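Local atomic coordinates of DUF871 domain-containing protein (Enterococcus faecalis, PDB entry 2P0O), a protein that is of unknown function but probably acts as a 6-phospho-N-acetylmuramidase, hydrolysing a phosphorylated amino-sugar disaccharide recovered from the cell wall. Residues T36-P41 / V68-E73; L118-I123 / A143-Y148. All blocks are in the same frame, centred on the assembly; numbering follows the deposited sequence.

Contact 1. Residues T36-P41 / V68-E73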
loop_
_atom_site.group_PDB
_atom_site.type_symbol
_atom_site.label_atom_id
_atom_site.label_comp_id
_atom_site.label_asym_id
_atom_site.label_seq_id
_atom_site.Cartn_x
_atom_site.Cartn_y
_atom_site.Cartn_z
ATOM N N THR A 36 2.528 14.321 5.744
ATOM C CA THR A 36 1.520 15.249 6.220
ATOM C C THR A 36 1.526 16.522 5.380
ATOM O O THR A 36 2.591 17.028 4.995
ATOM C CB THR A 36 1.672 15.547 7.742
ATOM O OG1 THR A 36 0.539 16.300 8.203
ATOM C CG2 THR A 36 2.966 16.318 8.057
ATOM N N SER A 37 0.331 17.026 5.091
ATOM C CA SER A 37 0.174 18.238 4.291
ATOM C C SER A 37 -0.467 19.332 5.129
ATOM O O SER A 37 -1.574 19.178 5.629
ATOM C CB SER A 37 -0.646 17.957 3.015
ATOM O OG SER A 37 -0.791 19.130 2.215
ATOM N N LEU A 38 0.255 20.434 5.288
ATOM C CA LEU A 38 -0.170 21.527 6.163
ATOM C C LEU A 38 -0.665 22.776 5.434
ATOM O O LEU A 38 0.022 23.303 4.546
ATOM C CB LEU A 38 0.974 21.928 7.080
ATOM C CG LEU A 38 1.055 21.305 8.468
ATOM C CD1 LEU A 38 1.653 19.896 8.418
ATOM C CD2 LEU A 38 1.889 22.209 9.354
ATOM N N HIS A 39 -1.857 23.234 5.826
ATOM C CA HIS A 39 -2.377 24.567 5.462
ATOM C C HIS A 39 -2.656 25.355 6.744
ATOM O O HIS A 39 -3.495 24.950 7.557
ATOM C CB HIS A 39 -3.643 24.461 4.596
ATOM C CG HIS A 39 -3.513 23.479 3.473
ATOM N ND1 HIS A 39 -3.674 22.119 3.651
ATOM C CD2 HIS A 39 -3.201 23.655 2.165
ATOM C CE1 HIS A 39 -3.477 21.500 2.498
ATOM N NE2 HIS A 39 -3.190 22.410 1.580
ATOM N N ILE A 40 -1.918 26.451 6.935
ATOM C CA ILE A 40 -2.087 27.339 8.096
ATOM C C ILE A 40 -2.488 28.750 7.652
ATOM O O ILE A 40 -1.613 29.605 7.474
ATOM C CB ILE A 40 -0.766 27.497 8.946
ATOM C CG1 ILE A 40 0.106 26.228 8.944
ATOM C CG2 ILE A 40 -1.062 28.067 10.347
ATOM C CD1 ILE A 40 -0.603 24.961 9.286
ATOM N N PRO A 41 -3.797 28.999 7.436
ATOM C CA PRO A 41 -4.265 30.384 7.264
ATOM C C PRO A 41 -4.508 31.108 8.596
ATOM O O PRO A 41 -4.213 30.551 9.668
ATOM C CB PRO A 41 -5.585 30.223 6.484
ATOM C CG PRO A 41 -5.712 28.712 6.177
ATOM C CD PRO A 41 -4.897 28.042 7.247
ATOM N N VAL A 68 6.923 16.724 5.172
ATOM C CA VAL A 68 5.893 17.747 5.324
ATOM C C VAL A 68 5.667 18.513 4.010
ATOM O O VAL A 68 6.571 19.187 3.486
ATOM C CB VAL A 68 6.212 18.773 6.457
ATOM C CG1 VAL A 68 5.154 19.865 6.518
ATOM C CG2 VAL A 68 6.372 18.091 7.840
ATOM N N ASP A 69 4.452 18.421 3.493
ATOM C CA ASP A 69 4.075 19.181 2.325
ATOM C C ASP A 69 3.444 20.485 2.822
ATOM O O ASP A 69 2.426 20.482 3.511
ATOM C CB ASP A 69 3.136 18.361 1.440
ATOM C CG ASP A 69 2.678 19.116 0.198
ATOM O OD1 ASP A 69 1.873 20.061 0.316
ATOM O OD2 ASP A 69 3.106 18.750 -0.908
ATOM N N ILE A 70 4.078 21.597 2.481
ATOM C CA ILE A 70 3.705 22.895 3.037
ATOM C C ILE A 70 4.101 24.003 2.067
ATOM O O ILE A 70 5.141 23.915 1.402
ATOM C CB ILE A 70 4.380 23.094 4.433
ATOM C CG1 ILE A 70 3.878 24.341 5.157
ATOM C CG2 ILE A 70 5.907 23.076 4.326
ATOM C CD1 ILE A 70 4.372 24.410 6.607
ATOM N N SER A 71 3.270 25.037 1.972
ATOM C CA SER A 71 3.598 26.180 1.132
ATOM C C SER A 71 4.679 27.014 1.810
ATOM O O SER A 71 4.838 26.959 3.037
ATOM C CB SER A 71 2.362 27.032 0.853
ATOM O OG SER A 71 2.052 27.847 1.969
ATOM N N GLY A 72 5.417 27.768 0.994
ATOM C CA GLY A 72 6.470 28.679 1.469
ATOM C C GLY A 72 6.002 29.632 2.550
ATOM O O GLY A 72 6.734 29.866 3.524
ATOM N N GLU A 73 4.777 30.156 2.375
ATOM C CA GLU A 73 4.154 31.128 3.300
ATOM C C GLU A 73 3.669 30.492 4.596
ATOM O O GLU A 73 3.882 31.047 5.676
ATOM C CB GLU A 73 3.004 31.905 2.631
ATOM C CG GLU A 73 3.422 33.214 1.948
ATOM C CD GLU A 73 4.665 33.863 2.588
ATOM O OE1 GLU A 73 4.592 34.363 3.744
ATOM O OE2 GLU A 73 5.725 33.867 1.920
#
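D69, L38 and T36 give up the most surface where strands 33-38 and 65-70 run side by side, and each illustrates a different use of a parallel strand pair. The backbone of D69 ties the pair together: its N donates to T36 O at 2.8 Å, nearly along the carbonyl axis, and its O receives L38 N at 2.8 Å, so the two bonds from one residue bracket S37. The carboxylate of D69, anti to its own backbone N (chi1 179°), lies on the same face as S37, and S37 OG reaches its OD1 by a weak hydrogen bond of 3.4 Å. OD2 forms a salt bridge with R97, which would favour the charged state, although the nearby D99 carboxylate would work against it.

The other face is mainly apolar. T36 and V68 point the same way, side by side, and their CG2 methyls touch at 3.8 Å; T36 OG1 turns instead to V9 O. L38 crosses V68 obliquely, laying CD1 on V68 CG1 at 4.0 Å, while its CB lies 4.2 Å from CD1 of I70. V68 continues this packing onto L52 of helix 48-62. One polar and one largely apolar face on neighbouring parallel strands, near their C-terminal ends, is the pattern of a TIM barrel wall: D69 faces the barrel interior and V68 the surrounding helices.

Contact 2. Residues L118-I123 / A143-Y148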
loop_
_atom_site.group_PDB
_atom_site.type_symbol
_atom_site.label_atom_id
_atom_site.label_comp_id
_atom_site.label_asym_id
_atom_site.label_seq_id
_atom_site.Cartn_x
_atom_site.Cartn_y
_atom_site.Cartn_z
ATOM N N LEU A 118 9.640 16.550 -4.237
ATOM C CA LEU A 118 9.254 17.155 -5.511
ATOM C C LEU A 118 7.856 16.656 -5.907
ATOM O O LEU A 118 7.340 15.675 -5.351
ATOM C CB LEU A 118 10.253 16.807 -6.605
ATOM C CG LEU A 118 11.732 16.986 -6.265
ATOM C CD1 LEU A 118 12.568 16.388 -7.382
ATOM C CD2 LEU A 118 12.043 18.475 -6.080
ATOM N N ASN A 119 7.259 17.353 -6.857
ATOM C CA ASN A 119 5.972 16.977 -7.370
ATOM C C ASN A 119 6.220 16.145 -8.639
ATOM O O ASN A 119 6.681 16.661 -9.641
ATOM C CB ASN A 119 5.139 18.237 -7.620
ATOM C CG ASN A 119 3.736 17.924 -8.147
ATOM O OD1 ASN A 119 3.495 16.864 -8.733
ATOM N ND2 ASN A 119 2.808 18.839 -7.922
ATOM N N ALA A 120 5.955 14.847 -8.567
ATOM C CA ALA A 120 6.239 13.915 -9.673
ATOM C C ALA A 120 5.659 14.355 -11.020
ATOM O O ALA A 120 6.318 14.210 -12.052
ATOM C CB ALA A 120 5.792 12.504 -9.316
ATOM N N SER A 121 4.472 14.965 -10.996
ATOM C CA SER A 121 3.749 15.374 -12.198
ATOM C C SER A 121 4.208 16.682 -12.833
ATOM O O SER A 121 3.992 16.882 -14.025
ATOM C CB SER A 121 2.261 15.514 -11.886
ATOM O OG SER A 121 1.817 14.358 -11.199
ATOM N N THR A 122 4.794 17.592 -12.063
ATOM C CA THR A 122 5.145 18.904 -12.616
ATOM C C THR A 122 6.640 19.108 -12.789
ATOM O O THR A 122 7.050 20.059 -13.464
ATOM C CB THR A 122 4.663 20.072 -11.726
ATOM O OG1 THR A 122 5.399 20.067 -10.483
ATOM C CG2 THR A 122 3.142 20.002 -11.477
ATOM N N ILE A 123 7.451 18.264 -12.148
ATOM C CA ILE A 123 8.890 18.459 -12.242
ATOM C C ILE A 123 9.293 18.358 -13.712
ATOM O O ILE A 123 8.911 17.416 -14.408
ATOM C CB ILE A 123 9.726 17.515 -11.298
ATOM C CG1 ILE A 123 11.203 17.939 -11.246
ATOM C CG2 ILE A 123 9.665 16.069 -11.737
ATOM C CD1 ILE A 123 11.508 19.182 -10.418
ATOM N N ALA A 143 10.508 12.247 -5.503
ATOM C CA ALA A 143 9.453 12.737 -6.372
ATOM C C ALA A 143 8.173 12.076 -5.901
ATOM O O ALA A 143 8.047 10.849 -6.001
ATOM C CB ALA A 143 9.757 12.400 -7.828
ATOM N N TRP A 144 7.269 12.878 -5.337
ATOM C CA TRP A 144 5.973 12.392 -4.818
ATOM C C TRP A 144 4.841 12.641 -5.792
ATOM O O TRP A 144 4.626 13.777 -6.264
ATOM C CB TRP A 144 5.585 13.078 -3.507
ATOM C CG TRP A 144 6.368 12.673 -2.343
ATOM C CD1 TRP A 144 7.681 12.973 -2.098
ATOM C CD2 TRP A 144 5.914 11.904 -1.224
ATOM N NE1 TRP A 144 8.073 12.429 -0.909
ATOM C CE2 TRP A 144 7.017 11.761 -0.347
ATOM C CE3 TRP A 144 4.698 11.287 -0.895
ATOM C CZ2 TRP A 144 6.934 11.062 0.866
ATOM C CZ3 TRP A 144 4.609 10.574 0.310
ATOM C CH2 TRP A 144 5.722 10.467 1.170
ATOM N N HIS A 145 4.105 11.582 -6.092
ATOM C CA HIS A 145 2.866 11.736 -6.833
ATOM C C HIS A 145 1.824 12.352 -5.937
ATOM O O HIS A 145 1.959 12.373 -4.717
ATOM C CB HIS A 145 2.383 10.382 -7.303
ATOM C CG HIS A 145 3.152 9.865 -8.470
ATOM N ND1 HIS A 145 2.880 10.256 -9.765
ATOM C CD2 HIS A 145 4.174 8.984 -8.541
ATOM C CE1 HIS A 145 3.719 9.646 -10.583
ATOM N NE2 HIS A 145 4.512 8.868 -9.864
ATOM N N ASN A 146 0.795 12.876 -6.556
ATOM C CA ASN A 146 -0.322 13.414 -5.854
ATOM C C ASN A 146 -1.335 12.341 -5.554
ATOM O O ASN A 146 -1.193 11.203 -6.029
ATOM C CB ASN A 146 -0.962 14.468 -6.734
ATOM C CG ASN A 146 -0.057 15.668 -6.950
ATOM O OD1 ASN A 146 0.716 16.040 -6.074
ATOM N ND2 ASN A 146 -0.200 16.317 -8.108
ATOM N N TYR A 147 -2.355 12.698 -4.767
ATOM C CA TYR A 147 -3.563 11.860 -4.642
ATOM C C TYR A 147 -4.796 12.590 -5.130
ATOM O O TYR A 147 -4.760 13.795 -5.380
ATOM C CB TYR A 147 -3.767 11.318 -3.222
ATOM C CG TYR A 147 -3.715 12.366 -2.138
ATOM C CD1 TYR A 147 -4.742 13.289 -1.998
ATOM C CD2 TYR A 147 -2.649 12.418 -1.249
ATOM C CE1 TYR A 147 -4.714 14.274 -0.999
ATOM C CE2 TYR A 147 -2.602 13.396 -0.248
ATOM C CZ TYR A 147 -3.650 14.304 -0.125
ATOM O OH TYR A 147 -3.642 15.260 0.855
ATOM N N TYR A 148 -5.892 11.859 -5.291
ATOM C CA TYR A 148 -7.017 12.393 -6.054
ATOM C C TYR A 148 -8.303 12.130 -5.331
ATOM O O TYR A 148 -8.863 11.046 -5.485
ATOM C CB TYR A 148 -7.009 11.803 -7.480
ATOM C CG TYR A 148 -5.739 12.168 -8.190
ATOM C CD1 TYR A 148 -5.606 13.404 -8.863
ATOM C CD2 TYR A 148 -4.638 11.349 -8.121
ATOM C CE1 TYR A 148 -4.389 13.762 -9.471
ATOM C CE2 TYR A 148 -3.434 11.701 -8.718
ATOM C CZ TYR A 148 -3.310 12.899 -9.364
ATOM O OH TYR A 148 -2.102 13.194 -9.961
HETATM O O HOH W 1 0.629 12.644 -9.531
#
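The imidazole of H145 carries the methyl of A120 on one face: CB sits 3.6 Å from the ring centroid and only 7° off the normal, a CH-pi contact centred on the ring. At the ring's edge, in its plane, a water bonds to H145 ND1 at a long 3.3 Å, and NE2 is hydrogen-bonded to N164, so both ring nitrogens have partners, which should restrain the ring's rotation. The indole of W144 has L118 O at its edge, close to the ring plane, while F175 stacks on it and Y220 meets it edge-to-face. The remaining flat groups are the amides of N119 and N146, which cross with planes 76° apart. N119 OD1 comes no nearer than 3.8 Å to N146 ND2.

Two backbone bonds join the strands. W144 N donates to L118 O at 2.8 Å, and A120 N donates to W144 O at 2.9 Å along an almost straight line (174°), although it approaches from above the carbonyl plane. The chain then turns away after N119, whose OD1 accepts S121 N at 3.1 Å in an Asx turn. This turn helps set the position of S121, whose OG holds the same water at 2.7 Å. The water also binds Y148 OH and accepts from N146 N, so it bridges the two loops with four partners.

R97 bonds to both L118 O and N146 OD1, and its charge would probably polarise this carbonyl and the N146 amide. The chemistry thus combines an imidazole with a methyl over one face and a partner at each nitrogen with a water-linked polar rim at the C-terminal ends of the strands, the end where TIM barrel enzymes carry their active sites.

In the fold
Both contacts belong to one closed eight-stranded parallel sheet, the TIM barrel of the N-terminal part of the chain. Contact 1 pairs the second and third strands, and contact 2 follows it in sequence, pairing the fifth and sixth across the beta-alpha-beta unit that contains helix 125-133. Their centres lie 15 Å apart and their nearest atoms about 5 Å, without touching. R97, on strand 95-98 between the two strand pairs, has partners in both contacts. Two strand pairs thus share one charged centre at the same end of the barrel, consistent with a polar pocket there.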